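Local coordinates for putative Outer membrane protein (Helicobacter pylori, PDB 6GW5) that probably acts as an outer membrane adhesin of the SabA type, this chain being its adhesin domain, which would bind host glycans, at residues Q21-N33 and D344-T358. Numbering follows the deposited sequence.
Sequences QVASLKQSIQNAN and DVYNLKSNQTEIVTT
Ile355 holds CG1 anti to its backbone N (chi1 -161°), with CG2 between that N and the carbonyl carbon, and Ile29 holds CG1 anti to its carbonyl carbon (chi1 -70°). Extended second torsions carry both CD1 atoms on toward the opposing helix. Ile355 enters among Val22, Leu25, Lys26 and Ile29, with its CD1 3.8 Å from CB of Leu25. Ile29 enters among Leu348, Asn351, Gln352 and Ile355, and its CD1 lies 3.7 Å from CG2 of Ile355. This is reciprocal knobs-into-holes packing between antiparallel helices, consistent with the coiled coil predicted for the N-terminal helix. The pair joins helix 3-32 to helices 317-346 and 348-370, about 29 Å from the centre of the chain. Tyr399, from a loop, also touches Ile355, and its backbone O accepts a hydrogen bond from Lys26 NZ.

Asp344 grips helix 3-32 with both carboxylate oxygens. Ser28 OG donates to OD1 of Asp344 at 2.8 Å. Asn31 ND2 reaches OD2 of Asp344 at 3.1 Å, along a nearly straight bond (172°). Each donor comes from above the carboxylate plane. A water links Asn351 ND2 to Asp344 O. Toward the other end, Gln21 NE2 donates to Glu354 OE2 at 3.0 Å, in a bent bond from above the carboxylate plane.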
loop_
_atom_site.group_PDB
_atom_site.type_symbol
_atom_site.label_atom_id
_atom_site.label_comp_id
_atom_site.label_asym_id
_atom_site.label_seq_id
_atom_site.Cartn_x
_atom_site.Cartn_y
_atom_site.Cartn_z
ATOM N N GLN A 21 -12.040 16.635 24.737
ATOM C CA GLN A 21 -12.779 16.546 23.492
ATOM C C GLN A 21 -12.841 17.943 22.860
ATOM O O GLN A 21 -12.582 18.122 21.688
ATOM C CB GLN A 21 -14.194 15.984 23.803
ATOM C CG GLN A 21 -15.020 15.560 22.615
ATOM C CD GLN A 21 -14.615 14.217 22.000
ATOM O OE1 GLN A 21 -13.896 13.391 22.608
ATOM N NE2 GLN A 21 -15.098 13.976 20.806
ATOM N N VAL A 22 -13.188 18.938 23.647
ATOM C CA VAL A 22 -13.266 20.246 23.096
ATOM C C VAL A 22 -11.913 20.681 22.547
ATOM O O VAL A 22 -11.844 21.213 21.436
ATOM C CB VAL A 22 -13.782 21.227 24.144
ATOM C CG1 VAL A 22 -13.555 22.674 23.686
ATOM C CG2 VAL A 22 -15.257 20.944 24.404
ATOM N N ALA A 23 -10.843 20.448 23.312
ATOM C CA ALA A 23 -9.486 20.803 22.865
ATOM C C ALA A 23 -9.107 20.158 21.520
ATOM O O ALA A 23 -8.453 20.791 20.657
ATOM C CB ALA A 23 -8.457 20.415 23.914
ATOM N N SER A 24 -9.520 18.915 21.352
ATOM C CA SER A 24 -9.180 18.169 20.167
ATOM C C SER A 24 -10.026 18.651 18.979
ATOM O O SER A 24 -9.508 18.839 17.905
ATOM C CB SER A 24 -9.361 16.679 20.435
ATOM O OG SER A 24 -8.985 15.930 19.321
ATOM N N LEU A 25 -11.326 18.828 19.193
ATOM C CA LEU A 25 -12.206 19.473 18.209
ATOM C C LEU A 25 -11.746 20.900 17.739
ATOM O O LEU A 25 -11.811 21.210 16.556
ATOM C CB LEU A 25 -13.643 19.489 18.724
ATOM C CG LEU A 25 -14.275 18.094 18.676
ATOM C CD1 LEU A 25 -15.573 18.131 19.454
ATOM C CD2 LEU A 25 -14.549 17.560 17.251
ATOM N N LYS A 26 -11.226 21.725 18.641
ATOM C CA LYS A 26 -10.738 23.020 18.214
ATOM C C LYS A 26 -9.666 22.843 17.165
ATOM O O LYS A 26 -9.650 23.521 16.145
ATOM C CB LYS A 26 -10.200 23.845 19.359
ATOM C CG LYS A 26 -11.273 24.187 20.371
ATOM C CD LYS A 26 -10.769 24.968 21.585
ATOM C CE LYS A 26 -9.566 25.855 21.324
ATOM N NZ LYS A 26 -9.286 26.585 22.577
ATOM N N GLN A 27 -8.746 21.936 17.433
ATOM C CA GLN A 27 -7.645 21.772 16.558
ATOM C C GLN A 27 -8.151 21.321 15.191
ATOM O O GLN A 27 -7.720 21.846 14.152
ATOM C CB GLN A 27 -6.656 20.833 17.166
ATOM C CG GLN A 27 -5.377 20.762 16.374
ATOM C CD GLN A 27 -4.596 22.069 16.352
ATOM O OE1 GLN A 27 -4.316 22.635 17.391
ATOM N NE2 GLN A 27 -4.193 22.505 15.178
ATOM N N SER A 28 -9.147 20.435 15.205
ATOM C CA SER A 28 -9.693 19.940 13.962
ATOM C C SER A 28 -10.390 21.032 13.230
ATOM O O SER A 28 -10.243 21.127 12.005
ATOM C CB SER A 28 -10.595 18.712 14.168
ATOM O OG SER A 28 -9.800 17.534 14.484
ATOM N N ILE A 29 -11.126 21.872 13.970
ATOM C CA ILE A 29 -11.858 22.939 13.334
ATOM C C ILE A 29 -10.863 23.942 12.755
ATOM O O ILE A 29 -11.056 24.423 11.639
ATOM C CB ILE A 29 -12.908 23.557 14.287
ATOM C CG1 ILE A 29 -14.065 22.540 14.514
ATOM C CG2 ILE A 29 -13.471 24.853 13.703
ATOM C CD1 ILE A 29 -14.980 22.863 15.673
ATOM N N GLN A 30 -9.767 24.208 13.480
ATOM C CA GLN A 30 -8.796 25.194 13.004
ATOM C C GLN A 30 -8.162 24.764 11.709
ATOM O O GLN A 30 -8.060 25.538 10.792
ATOM C CB GLN A 30 -7.769 25.499 14.057
ATOM C CG GLN A 30 -8.379 26.347 15.164
ATOM C CD GLN A 30 -7.525 26.389 16.440
ATOM O OE1 GLN A 30 -8.066 26.440 17.560
ATOM N NE2 GLN A 30 -6.179 26.369 16.272
ATOM N N ASN A 31 -7.763 23.499 11.673
ATOM C CA ASN A 31 -7.179 22.907 10.505
ATOM C C ASN A 31 -8.061 23.038 9.291
ATOM O O ASN A 31 -7.631 23.486 8.252
ATOM C CB ASN A 31 -6.911 21.416 10.750
ATOM C CG ASN A 31 -5.829 21.180 11.760
ATOM O OD1 ASN A 31 -5.137 22.105 12.171
ATOM N ND2 ASN A 31 -5.748 19.980 12.241
ATOM N N ALA A 32 -9.316 22.680 9.438
ATOM C CA ALA A 32 -10.229 22.796 8.337
ATOM C C ALA A 32 -10.391 24.251 7.826
ATOM O O ALA A 32 -10.576 24.455 6.650
ATOM C CB ALA A 32 -11.543 22.217 8.733
ATOM N N ASN A 33 -10.295 25.233 8.707
ATOM C CA ASN A 33 -10.409 26.664 8.348
ATOM C C ASN A 33 -9.062 27.265 8.016
ATOM O O ASN A 33 -8.962 28.442 7.712
ATOM C CB ASN A 33 -10.987 27.484 9.513
ATOM C CG ASN A 33 -12.434 27.182 9.751
ATOM O OD1 ASN A 33 -13.239 27.276 8.852
ATOM N ND2 ASN A 33 -12.771 26.784 10.956
ATOM N N ASP A 344 -10.371 16.299 8.526
ATOM C CA ASP A 344 -10.835 17.529 9.240
ATOM C C ASP A 344 -11.746 18.392 8.387
ATOM O O ASP A 344 -12.775 18.871 8.870
ATOM C CB ASP A 344 -9.661 18.368 9.748
ATOM C CG ASP A 344 -8.970 17.753 10.974
ATOM O OD1 ASP A 344 -9.640 17.055 11.774
ATOM O OD2 ASP A 344 -7.741 17.948 11.114
ATOM N N VAL A 345 -11.426 18.524 7.117
ATOM C CA VAL A 345 -12.323 19.256 6.218
ATOM C C VAL A 345 -13.664 18.535 6.060
ATOM O O VAL A 345 -14.725 19.161 6.168
ATOM C CB VAL A 345 -11.691 19.511 4.845
ATOM C CG1 VAL A 345 -12.681 20.149 3.888
ATOM C CG2 VAL A 345 -10.481 20.415 5.007
ATOM N N TYR A 346 -13.634 17.223 5.868
ATOM C CA TYR A 346 -14.873 16.443 5.745
ATOM C C TYR A 346 -15.681 16.532 7.028
ATOM O O TYR A 346 -16.899 16.561 6.999
ATOM C CB TYR A 346 -14.550 14.974 5.409
ATOM C CG TYR A 346 -15.719 14.012 5.155
ATOM C CD1 TYR A 346 -16.334 13.925 3.909
ATOM C CD2 TYR A 346 -16.141 13.127 6.145
ATOM C CE1 TYR A 346 -17.385 13.047 3.680
ATOM C CE2 TYR A 346 -17.185 12.227 5.940
ATOM C CZ TYR A 346 -17.805 12.194 4.706
ATOM O OH TYR A 346 -18.825 11.316 4.501
ATOM N N ASN A 347 -15.031 16.546 8.166
ATOM C CA ASN A 347 -15.816 16.552 9.350
ATOM C C ASN A 347 -16.138 17.918 9.893
ATOM O O ASN A 347 -16.681 17.982 10.989
ATOM C CB ASN A 347 -15.177 15.725 10.429
ATOM C CG ASN A 347 -14.999 14.289 10.059
ATOM O OD1 ASN A 347 -14.028 13.680 10.471
ATOM N ND2 ASN A 347 -15.949 13.712 9.393
ATOM N N LEU A 348 -15.906 18.996 9.135
ATOM C CA LEU A 348 -16.076 20.332 9.705
ATOM C C LEU A 348 -17.447 20.538 10.289
ATOM O O LEU A 348 -17.582 20.958 11.445
ATOM C CB LEU A 348 -15.726 21.464 8.717
ATOM C CG LEU A 348 -15.900 22.919 9.236
ATOM C CD1 LEU A 348 -15.148 23.117 10.548
ATOM C CD2 LEU A 348 -15.462 23.968 8.203
ATOM N N LYS A 349 -18.474 20.206 9.519
ATOM C CA LYS A 349 -19.849 20.609 9.859
ATOM C C LYS A 349 -20.301 19.816 11.087
ATOM O O LYS A 349 -20.846 20.316 12.069
ATOM C CB LYS A 349 -20.726 20.313 8.663
ATOM C CG LYS A 349 -22.088 20.909 8.651
ATOM C CD LYS A 349 -22.435 21.560 7.248
ATOM C CE LYS A 349 -21.347 22.472 6.697
ATOM N NZ LYS A 349 -21.824 23.522 5.740
ATOM N N SER A 350 -19.967 18.559 11.027
ATOM C CA SER A 350 -20.238 17.666 12.073
ATOM C C SER A 350 -19.377 18.013 13.299
ATOM O O SER A 350 -19.848 17.955 14.407
ATOM C CB SER A 350 -19.985 16.248 11.562
ATOM O OG SER A 350 -19.885 15.402 12.690
ATOM N N ASN A 351 -18.116 18.356 13.117
ATOM C CA ASN A 351 -17.307 18.797 14.269
ATOM C C ASN A 351 -17.811 20.079 14.973
ATOM O O ASN A 351 -17.681 20.226 16.201
ATOM C CB ASN A 351 -15.863 18.993 13.831
ATOM C CG ASN A 351 -15.124 17.684 13.605
ATOM O OD1 ASN A 351 -15.625 16.632 13.902
ATOM N ND2 ASN A 351 -13.932 17.767 13.111
ATOM N N GLN A 352 -18.407 20.988 14.192
ATOM C CA GLN A 352 -19.038 22.163 14.725
ATOM C C GLN A 352 -20.218 21.833 15.607
ATOM O O GLN A 352 -20.356 22.375 16.713
ATOM C CB GLN A 352 -19.468 23.072 13.609
ATOM C CG GLN A 352 -18.297 23.770 12.955
ATOM C CD GLN A 352 -18.688 24.453 11.635
ATOM O OE1 GLN A 352 -19.732 24.165 11.081
ATOM N NE2 GLN A 352 -17.825 25.321 11.117
ATOM N N THR A 353 -21.074 20.944 15.152
ATOM C CA THR A 353 -22.188 20.526 15.974
ATOM C C THR A 353 -21.721 19.860 17.264
ATOM O O THR A 353 -22.285 20.083 18.332
ATOM C CB THR A 353 -23.095 19.564 15.179
ATOM O OG1 THR A 353 -23.695 20.310 14.113
ATOM C CG2 THR A 353 -24.183 18.897 16.068
ATOM N N GLU A 354 -20.728 19.000 17.126
ATOM C CA GLU A 354 -20.255 18.167 18.222
ATOM C C GLU A 354 -19.553 19.020 19.262
ATOM O O GLU A 354 -19.645 18.730 20.445
ATOM C CB GLU A 354 -19.289 17.107 17.691
ATOM C CG GLU A 354 -18.808 16.117 18.741
ATOM C CD GLU A 354 -17.992 14.996 18.110
ATOM O OE1 GLU A 354 -18.558 14.235 17.278
ATOM O OE2 GLU A 354 -16.789 14.883 18.451
ATOM N N ILE A 355 -18.792 20.027 18.836
ATOM C CA ILE A 355 -18.107 20.860 19.816
ATOM C C ILE A 355 -19.113 21.666 20.609
ATOM O O ILE A 355 -18.928 21.855 21.808
ATOM C CB ILE A 355 -17.005 21.766 19.180
ATOM C CG1 ILE A 355 -16.072 22.226 20.270
ATOM C CG2 ILE A 355 -17.599 22.917 18.355
ATOM C CD1 ILE A 355 -14.893 22.965 19.716
ATOM N N VAL A 356 -20.195 22.086 19.947
ATOM C CA VAL A 356 -21.216 22.872 20.625
ATOM C C VAL A 356 -21.931 21.974 21.647
ATOM O O VAL A 356 -22.050 22.360 22.801
ATOM C CB VAL A 356 -22.213 23.541 19.653
ATOM C CG1 VAL A 356 -23.329 24.218 20.420
ATOM C CG2 VAL A 356 -21.530 24.578 18.802
ATOM N N THR A 357 -22.396 20.799 21.215
ATOM C CA THR A 357 -23.017 19.869 22.147
ATOM C C THR A 357 -22.079 19.630 23.317
ATOM O O THR A 357 -22.484 19.670 24.446
ATOM C CB THR A 357 -23.322 18.520 21.499
ATOM O OG1 THR A 357 -24.020 18.739 20.283
ATOM C CG2 THR A 357 -24.157 17.661 22.372
ATOM N N THR A 358 -20.829 19.359 23.019
ATOM C CA THR A 358 -19.875 19.037 24.042
ATOM C C THR A 358 -19.611 20.207 25.010
ATOM O O THR A 358 -19.394 19.996 26.181
ATOM C CB THR A 358 -18.582 18.529 23.409
ATOM O OG1 THR A 358 -18.887 17.388 22.606
ATOM C CG2 THR A 358 -17.565 18.109 24.472
HETATM O O HOH W 1 -13.054 19.837 11.521
HETATM O O HOH W 2 -15.908 26.913 11.644
#